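3-hydroxy-3-methylglutaryl-CoA lyase (Acinetobacter baumannii, PDB 6NDS) is a lyase of the HMGL-like family with a TIM-barrel fold and, as crystallised, holds a zinc ion and coenzyme A. Local coordinates at residues 34-39 / 71-76; 162-167 / 193-198; 225-230 / 264-269. One frame throughout, in Å; residues are numbered along the deposited sequence. Where two conformers were deposited one is given.

Overall arrangement
Around this TIM barrel the three interactions each join two outer helices that follow neighbouring strands of the closed barrel. Interaction 1 lies across the chain's centre from the other two, its centre 36 Å from that of interaction 2 and 31 Å from that of interaction 3. Interactions 2 and 3, with centres 20 Å apart, touch directly: Pro193 CG packs on Thr225 CG2 at 3.5 Å, and both interactions reach the second subunit. None of the three forms the metal site of Asp25, His215 and His217. The side chain of Val227 in interaction 3 is about 13 Å from the zinc ion, and that of Lys39 in interaction 1 about 13 Å from coenzyme A.

Interaction 1 of 3, residues 34-39 / 71-76. With EDO (1,2-ethanediol), chain G.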
loop_
_atom_site.group_PDB
_atom_site.type_symbol
_atom_site.label_atom_id
_atom_site.label_comp_id
_atom_site.label_asym_id
_atom_site.label_seq_id
_atom_site.Cartn_x
_atom_site.Cartn_y
_atom_site.Cartn_z
ATOM N N VAL A 34 11.284 22.131 11.522
ATOM C CA VAL A 34 10.288 22.056 12.582
ATOM C C VAL A 34 10.914 22.632 13.850
ATOM O O VAL A 34 11.925 22.078 14.325
ATOM C CB VAL A 34 9.798 20.625 12.823
ATOM C CG1 VAL A 34 8.829 20.589 14.008
ATOM C CG2 VAL A 34 9.140 20.063 11.556
ATOM N N PRO A 35 10.394 23.721 14.399
ATOM C CA PRO A 35 11.026 24.339 15.566
ATOM C C PRO A 35 11.180 23.357 16.713
ATOM O O PRO A 35 10.375 22.438 16.897
ATOM C CB PRO A 35 10.064 25.464 15.943
ATOM C CG PRO A 35 9.304 25.764 14.699
ATOM C CD PRO A 35 9.230 24.484 13.919
ATOM N N THR A 36 12.197 23.619 17.524
ATOM C CA THR A 36 12.538 22.721 18.626
ATOM C C THR A 36 11.352 22.459 19.556
ATOM O O THR A 36 11.094 21.306 19.925
ATOM C CB THR A 36 13.723 23.313 19.379
ATOM O OG1 THR A 36 14.800 23.485 18.445
ATOM C CG2 THR A 36 14.150 22.377 20.498
ATOM N N ASP A 37 10.618 23.506 19.955
ATOM C CA ASP A 37 9.523 23.260 20.889
ATOM C C ASP A 37 8.373 22.516 20.224
ATOM O O ASP A 37 7.605 21.848 20.925
ATOM C CB ASP A 37 9.032 24.551 21.569
ATOM C CG ASP A 37 8.596 25.650 20.599
ATOM O OD1 ASP A 37 8.650 25.468 19.370
ATOM O OD2 ASP A 37 8.211 26.726 21.095
ATOM N N LYS A 38 8.261 22.589 18.898
ATOM C CA LYS A 38 7.222 21.828 18.216
ATOM C C LYS A 38 7.639 20.381 17.993
ATOM O O LYS A 38 6.772 19.500 17.957
ATOM C CB LYS A 38 6.844 22.513 16.899
ATOM C CG LYS A 38 6.211 23.878 17.125
ATOM C CD LYS A 38 5.722 24.539 15.840
ATOM C CE LYS A 38 5.342 25.986 16.099
ATOM N NZ LYS A 38 4.619 26.586 14.946
ATOM N N LYS A 39 8.946 20.117 17.845
ATOM C CA LYS A 39 9.429 18.738 17.886
ATOM C C LYS A 39 9.114 18.118 19.240
ATOM O O LYS A 39 8.642 16.975 19.323
ATOM C CB LYS A 39 10.941 18.676 17.627
ATOM C CG LYS A 39 11.403 18.982 16.190
ATOM C CD LYS A 39 12.859 18.528 16.032
ATOM C CE LYS A 39 13.446 18.870 14.669
ATOM N NZ LYS A 39 13.869 20.304 14.596
ATOM N N GLY A 71 18.984 17.812 18.457
ATOM C CA GLY A 71 18.661 16.583 19.170
ATOM C C GLY A 71 18.868 16.676 20.672
ATOM O O GLY A 71 18.063 16.157 21.451
ATOM N N GLU A 72 19.950 17.326 21.106
ATOM C CA GLU A 72 20.186 17.425 22.544
ATOM C C GLU A 72 19.049 18.161 23.239
ATOM O O GLU A 72 18.562 17.717 24.285
ATOM C CB GLU A 72 21.516 18.120 22.830
ATOM C CG GLU A 72 21.764 18.292 24.321
ATOM C CD GLU A 72 23.228 18.201 24.683
ATOM O OE1 GLU A 72 24.069 18.348 23.773
ATOM O OE2 GLU A 72 23.536 17.976 25.874
ATOM N N GLU A 73 18.602 19.280 22.669
ATOM C CA GLU A 73 17.541 20.037 23.326
ATOM C C GLU A 73 16.213 19.298 23.250
ATOM O O GLU A 73 15.414 19.365 24.190
ATOM C CB GLU A 73 17.436 21.438 22.718
ATOM C CG GLU A 73 16.366 22.339 23.360
ATOM C CD GLU A 73 16.569 22.565 24.860
ATOM O OE1 GLU A 73 17.701 22.407 25.358
ATOM O OE2 GLU A 73 15.587 22.915 25.545
ATOM N N VAL A 74 15.970 18.561 22.164
ATOM C CA VAL A 74 14.745 17.767 22.097
ATOM C C VAL A 74 14.729 16.721 23.208
ATOM O O VAL A 74 13.736 16.576 23.939
ATOM C CB VAL A 74 14.594 17.127 20.708
ATOM C CG1 VAL A 74 13.442 16.143 20.726
ATOM C CG2 VAL A 74 14.355 18.219 19.656
ATOM N N PHE A 75 15.830 15.975 23.354
ATOM C CA PHE A 75 15.887 14.942 24.383
ATOM C C PHE A 75 15.831 15.538 25.779
ATOM O O PHE A 75 15.300 14.901 26.693
ATOM C CB PHE A 75 17.147 14.084 24.229
ATOM C CG PHE A 75 16.988 12.929 23.263
ATOM C CD1 PHE A 75 16.742 11.639 23.729
ATOM C CD2 PHE A 75 17.073 13.137 21.898
ATOM C CE1 PHE A 75 16.587 10.575 22.837
ATOM C CE2 PHE A 75 16.926 12.079 21.000
ATOM C CZ PHE A 75 16.684 10.803 21.469
ATOM N N THR A 76 16.363 16.758 25.950
ATOM C CA THR A 76 16.307 17.468 27.227
ATOM C C THR A 76 14.880 17.859 27.580
ATOM O O THR A 76 14.479 17.798 28.752
ATOM C CB THR A 76 17.186 18.726 27.150
ATOM O OG1 THR A 76 18.555 18.346 27.097
ATOM C CG2 THR A 76 16.953 19.658 28.358
HETATM C C1 EDO G . 11.505 18.796 31.071
HETATM O O1 EDO G . 12.639 17.930 30.957
HETATM C C2 EDO G . 10.245 17.988 30.801
HETATM O O2 EDO G . 10.264 16.803 31.603
#
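Lys39 and Thr36, on the first turn of helix 36-46, pack against Val74 and Glu73 of helix 71-77, two of the helices that surround the strands of the TIM barrel. The backbones come closest at Thr36 and Val74, whose CA atoms are 6.4 Å apart, and the contact between the two segments is purely van der Waals. Along Lys39, CB starts toward the opposite helix and rests on one methyl, with Val74 CG2 4.0 Å from Lys39 CB. Two carbons further out, Lys39 CD meets the same methyl, Val74 CG2, at 3.9 Å, and the aliphatic chain of the lysine crosses the valine at about a right angle. The chain then bends at its last torsion (chi4 80°), which turns the ammonium away from Val74. It sits between the two helix starts, forming a salt bridge with Asp70, just before helix 71-77, and a cation-pi contact with Trp33, before its own helix. Asp70 also takes a hydrogen bond from Thr36 OG1, and this single carboxylate therefore ties the starts of the two helices together. With its hydroxyl turned to Asp70, Thr36 presents its methyl across the gap: Thr36 CG2 lies 3.6 Å from Glu73 CG. At the tip of the lysine, NZ donates to Val34 O over 2.6 Å, lying in the carbonyl plane with a C=O...N angle of 159°.

Interaction 2 of 3, residues 162-167 / 193-198. With ACT (acetate ion), chain E.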
loop_
_atom_site.group_PDB
_atom_site.type_symbol
_atom_site.label_atom_id
_atom_site.label_comp_id
_atom_site.label_asym_id
_atom_site.label_seq_id
_atom_site.Cartn_x
_atom_site.Cartn_y
_atom_site.Cartn_z
ATOM N N ILE A 162 21.705 -6.874 -2.959
ATOM C CA ILE A 162 22.577 -6.920 -1.792
ATOM C C ILE A 162 22.658 -8.362 -1.306
ATOM O O ILE A 162 21.627 -9.010 -1.094
ATOM C CB ILE A 162 22.064 -5.990 -0.679
ATOM C CG1 ILE A 162 22.262 -4.519 -1.075
ATOM C CG2 ILE A 162 22.693 -6.339 0.685
ATOM C CD1 ILE A 162 23.718 -4.091 -1.181
ATOM N N SER A 163 23.880 -8.843 -1.101
ATOM C CA SER A 163 24.097 -10.224 -0.687
ATOM C C SER A 163 23.459 -10.505 0.666
ATOM O O SER A 163 23.744 -9.822 1.655
ATOM C CB SER A 163 25.596 -10.510 -0.624
ATOM O OG SER A 163 25.844 -11.714 0.074
ATOM N N GLU A 164 22.609 -11.536 0.714
ATOM C CA GLU A 164 21.989 -11.909 1.979
ATOM C C GLU A 164 23.012 -12.484 2.955
ATOM O O GLU A 164 22.879 -12.284 4.171
ATOM C CB GLU A 164 20.835 -12.887 1.731
ATOM C CG GLU A 164 19.655 -12.216 1.034
ATOM C CD GLU A 164 18.545 -13.170 0.615
ATOM O OE1 GLU A 164 18.508 -14.323 1.096
ATOM O OE2 GLU A 164 17.699 -12.752 -0.204
ATOM N N ARG A 165 24.041 -13.174 2.447
ATOM C CA ARG A 165 25.131 -13.634 3.308
ATOM C C ARG A 165 25.831 -12.457 3.978
ATOM O O ARG A 165 26.245 -12.547 5.138
ATOM C CB ARG A 165 26.132 -14.467 2.503
ATOM N N GLU A 166 25.958 -11.336 3.266
ATOM C CA GLU A 166 26.597 -10.164 3.855
ATOM C C GLU A 166 25.726 -9.549 4.946
ATOM O O GLU A 166 26.242 -9.117 5.985
ATOM C CB GLU A 166 26.921 -9.139 2.767
ATOM C CG GLU A 166 27.459 -7.803 3.288
ATOM C CD GLU A 166 28.832 -7.913 3.940
ATOM O OE1 GLU A 166 29.461 -8.993 3.873
ATOM O OE2 GLU A 166 29.293 -6.902 4.513
ATOM N N VAL A 167 24.409 -9.485 4.721
ATOM C CA VAL A 167 23.489 -9.036 5.766
ATOM C C VAL A 167 23.660 -9.879 7.024
ATOM O O VAL A 167 23.813 -9.351 8.130
ATOM C CB VAL A 167 22.037 -9.080 5.257
ATOM C CG1 VAL A 167 21.060 -8.861 6.407
ATOM C CG2 VAL A 167 21.842 -8.040 4.149
ATOM N N PRO A 193 7.610 -9.498 -0.554
ATOM C CA PRO A 193 7.215 -10.409 0.543
ATOM C C PRO A 193 7.939 -11.748 0.567
ATOM O O PRO A 193 8.198 -12.265 1.660
ATOM C CB PRO A 193 5.712 -10.597 0.306
ATOM C CG PRO A 193 5.289 -9.367 -0.412
ATOM C CD PRO A 193 6.448 -8.925 -1.259
ATOM N N VAL A 194 8.240 -12.351 -0.588
ATOM C CA VAL A 194 8.933 -13.639 -0.578
ATOM C C VAL A 194 10.342 -13.468 -0.028
ATOM O O VAL A 194 10.803 -14.251 0.814
ATOM C CB VAL A 194 8.944 -14.262 -1.982
ATOM C CG1 VAL A 194 9.871 -15.473 -2.012
ATOM C CG2 VAL A 194 7.537 -14.668 -2.361
ATOM N N GLN A 195 11.037 -12.431 -0.497
ATOM C CA GLN A 195 12.363 -12.108 0.017
ATOM C C GLN A 195 12.319 -11.824 1.511
ATOM O O GLN A 195 13.188 -12.278 2.269
ATOM C CB GLN A 195 12.910 -10.902 -0.742
ATOM C CG GLN A 195 14.185 -10.289 -0.196
ATOM C CD GLN A 195 14.368 -8.876 -0.735
ATOM O OE1 GLN A 195 13.391 -8.164 -0.941
ATOM N NE2 GLN A 195 15.612 -8.475 -0.976
ATOM N N VAL A 196 11.304 -11.080 1.954
ATOM C CA VAL A 196 11.165 -10.781 3.376
ATOM C C VAL A 196 11.013 -12.063 4.184
ATOM O O VAL A 196 11.651 -12.232 5.228
ATOM C CB VAL A 196 9.982 -9.827 3.603
ATOM C CG1 VAL A 196 9.599 -9.788 5.084
ATOM C CG2 VAL A 196 10.348 -8.424 3.097
ATOM N N LYS A 197 10.167 -12.991 3.723
ATOM C CA LYS A 197 9.995 -14.223 4.495
ATOM C C LYS A 197 11.309 -14.991 4.609
ATOM O O LYS A 197 11.639 -15.516 5.681
ATOM C CB LYS A 197 8.894 -15.090 3.880
ATOM C CG LYS A 197 7.492 -14.527 4.157
ATOM C CD LYS A 197 6.399 -15.486 3.709
ATOM C CE LYS A 197 5.009 -14.932 4.033
ATOM N NZ LYS A 197 3.951 -15.976 3.802
ATOM N N ARG A 198 12.091 -15.039 3.523
ATOM C CA ARG A 198 13.350 -15.775 3.541
ATOM C C ARG A 198 14.346 -15.144 4.509
ATOM O O ARG A 198 14.960 -15.842 5.327
ATOM C CB ARG A 198 13.930 -15.841 2.129
ATOM C CG ARG A 198 15.323 -16.431 2.056
ATOM C CD ARG A 198 15.774 -16.614 0.609
ATOM N NE ARG A 198 15.927 -15.345 -0.106
ATOM C CZ ARG A 198 15.070 -14.884 -1.019
ATOM N NH1 ARG A 198 13.983 -15.581 -1.337
ATOM N NH2 ARG A 198 15.306 -13.730 -1.624
HETATM C C ACT E . 12.597 -13.576 -4.274
HETATM O O ACT E . 13.219 -12.518 -3.971
HETATM O OXT ACT E . 12.955 -14.779 -4.122
HETATM C CH3 ACT E . 11.195 -13.391 -4.927
HETATM O O HOH W 1 18.006 -10.097 -1.006
#
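Glu164 and Arg198 bridge a wide gap between helices 164-176 and 193-203 with a side-on salt bridge; their CA atoms, the nearest across the two segments, are still 9.6 Å apart. Glu164 contributes the most buried surface. Its chain runs extended beyond CG and brings the carboxylate to the guanidinium edge, the two planes only 9° from coplanar. Arg198 NE donates to Glu164 OE1 at 3.0 Å, and Arg198 NH2 to Glu164 OE2 at 2.9 Å. Both oxygens use their syn lone pairs, and this two-point grip fixes the rotation of both flat groups. The arginine gets there by a bend at chi3 (65°), which turns NE and NH2 toward the glutamate after an extended start. An acetate ion, probably from the crystallisation liquor, sits at another part of the guanidinium edge, where Arg198 NH1 donates to its OXT at 3.1 Å; the guanidinium probably balances part of the charge of both carboxylates in this crystal. Gln195 takes a smaller part: a water accepts from its NE2 at 2.9 Å and donates to Glu164 OE2 at 2.8 Å, while the same NE2 also binds Phe154 O. The bridge lies at the surface, joining helices that follow strands 145-151 and 182-186. Further along, Glu166 pairs with Lys126 of helix 126-140, and Pro193 and Val194 pack on Ile270 of the second subunit.

Interaction 3 of 3, residues 225-230 / 264-269; sequences TNVLAA and VNMCEE
Val227 and Leu228 of helix 223-232 receive the methyl end of Met266 from helix 260-270, in an apolar contact that only one long side chain spans. Thr225, at the start of the segment, points away from Met266; its OG1 is hydrogen-bonded to Thr225 OG1 of the second subunit. Asn226 faces another neighbour, its ND2 donating to Ala191 O. With Val227 the helix turns toward Met266: Val227 CG1 meets Met266 CE at 4.0 Å, the two side chains sliding past each other in opposite directions. Met266 is extended through chi1 and chi2, then bends at chi3 (77°), and this last turn swings the methyl over to the valine. Leu228 touches the same methyl more loosely, with Leu228 CB 4.5 Å from Met266 CE. The two segments stay well apart, their nearest CA atoms, those of Leu228 and Met266, being 9.2 Å from each other. In the barrel the two helices follow adjacent strands, 212-216 and 237-240. Val227 also packs on Phe216 of strand 212-216 beneath it, Ala229 lies against helix 193-203, and Leu222 of the second subunit packs on Met266.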
loop_
_atom_site.group_PDB
_atom_site.type_symbol
_atom_site.label_atom_id
_atom_site.label_comp_id
_atom_site.label_asym_id
_atom_site.label_seq_id
_atom_site.Cartn_x
_atom_site.Cartn_y
_atom_site.Cartn_z
ATOM N N THR A 225 2.322 -4.944 2.873
ATOM C CA THR A 225 2.396 -6.340 2.448
ATOM C C THR A 225 3.644 -7.007 3.019
ATOM O O THR A 225 3.605 -8.168 3.456
ATOM C CB THR A 225 2.369 -6.419 0.923
ATOM O OG1 THR A 225 1.222 -5.690 0.448
ATOM C CG2 THR A 225 2.260 -7.846 0.468
ATOM N N ASN A 226 4.746 -6.261 3.078
ATOM C CA ASN A 226 5.971 -6.796 3.666
ATOM C C ASN A 226 5.849 -6.961 5.178
ATOM O O ASN A 226 6.424 -7.900 5.746
ATOM C CB ASN A 226 7.158 -5.889 3.318
ATOM C CG ASN A 226 7.552 -5.970 1.865
ATOM O OD1 ASN A 226 7.363 -7.000 1.200
ATOM N ND2 ASN A 226 8.151 -4.879 1.341
ATOM N N VAL A 227 5.166 -6.031 5.861
ATOM C CA VAL A 227 4.903 -6.204 7.292
ATOM C C VAL A 227 4.161 -7.508 7.537
ATOM O O VAL A 227 4.535 -8.297 8.411
ATOM C CB VAL A 227 4.098 -5.019 7.859
ATOM C CG1 VAL A 227 3.599 -5.355 9.283
ATOM C CG2 VAL A 227 4.963 -3.784 7.875
ATOM N N LEU A 228 3.063 -7.722 6.811
ATOM C CA LEU A 228 2.257 -8.915 7.060
ATOM C C LEU A 228 3.039 -10.182 6.728
ATOM O O LEU A 228 2.930 -11.191 7.439
ATOM C CB LEU A 228 0.948 -8.833 6.260
ATOM C CG LEU A 228 -0.181 -9.768 6.711
ATOM C CD1 LEU A 228 -0.493 -9.561 8.183
ATOM C CD2 LEU A 228 -1.430 -9.540 5.857
ATOM N N ALA A 229 3.848 -10.152 5.663
ATOM C CA ALA A 229 4.675 -11.313 5.336
ATOM C C ALA A 229 5.675 -11.614 6.447
ATOM O O ALA A 229 5.882 -12.782 6.804
ATOM C CB ALA A 229 5.411 -11.105 4.012
ATOM N N ALA A 230 6.316 -10.577 6.996
ATOM C CA ALA A 230 7.239 -10.777 8.116
ATOM C C ALA A 230 6.506 -11.301 9.349
ATOM O O ALA A 230 7.001 -12.195 10.046
ATOM C CB ALA A 230 7.963 -9.465 8.450
ATOM N N VAL A 264 -1.502 0.446 12.035
ATOM C CA VAL A 264 -2.359 0.118 13.171
ATOM C C VAL A 264 -3.767 -0.217 12.697
ATOM O O VAL A 264 -4.400 -1.128 13.227
ATOM C CB VAL A 264 -2.356 1.253 14.210
ATOM C CG1 VAL A 264 -3.339 0.947 15.377
ATOM C CG2 VAL A 264 -0.941 1.464 14.760
ATOM N N ASN A 265 -4.269 0.478 11.672
ATOM C CA ASN A 265 -5.589 0.122 11.143
ATOM C C ASN A 265 -5.588 -1.288 10.568
ATOM O O ASN A 265 -6.535 -2.053 10.775
ATOM C CB ASN A 265 -6.033 1.126 10.072
ATOM C CG ASN A 265 -7.393 0.779 9.490
ATOM O OD1 ASN A 265 -8.429 0.946 10.149
ATOM N ND2 ASN A 265 -7.400 0.263 8.254
ATOM N N MET A 266 -4.531 -1.651 9.836
ATOM C CA MET A 266 -4.437 -3.008 9.306
ATOM C C MET A 266 -4.527 -4.043 10.426
ATOM O O MET A 266 -5.287 -5.020 10.334
ATOM C CB MET A 266 -3.124 -3.175 8.539
ATOM C CG MET A 266 -2.974 -4.602 8.003
ATOM S SD MET A 266 -1.541 -4.872 6.937
ATOM C CE MET A 266 -0.206 -4.960 8.131
ATOM N N CYS A 267 -3.747 -3.842 11.494
ATOM C CA CYS A 267 -3.786 -4.742 12.647
ATOM C C CYS A 267 -5.167 -4.778 13.274
ATOM O O CYS A 267 -5.679 -5.852 13.605
ATOM C CB CYS A 267 -2.761 -4.303 13.690
ATOM S SG CYS A 267 -1.049 -4.508 13.174
ATOM N N GLU A 268 -5.777 -3.600 13.469
ATOM C CA GLU A 268 -7.068 -3.526 14.139
ATOM C C GLU A 268 -8.149 -4.258 13.345
ATOM O O GLU A 268 -8.978 -4.974 13.918
ATOM C CB GLU A 268 -7.429 -2.051 14.374
ATOM C CG GLU A 268 -8.651 -1.839 15.234
ATOM C CD GLU A 268 -8.520 -0.683 16.223
ATOM O OE1 GLU A 268 -7.393 -0.364 16.684
ATOM O OE2 GLU A 268 -9.576 -0.123 16.568
ATOM N N GLU A 269 -8.129 -4.124 12.015
ATOM C CA GLU A 269 -9.126 -4.791 11.182
ATOM C C GLU A 269 -8.898 -6.298 11.095
ATOM O O GLU A 269 -9.864 -7.067 11.032
ATOM C CB GLU A 269 -9.130 -4.170 9.785
ATOM C CG GLU A 269 -9.677 -2.749 9.779
ATOM C CD GLU A 269 -11.108 -2.690 10.292
ATOM O OE1 GLU A 269 -11.988 -3.325 9.673
ATOM O OE2 GLU A 269 -11.351 -2.039 11.335
#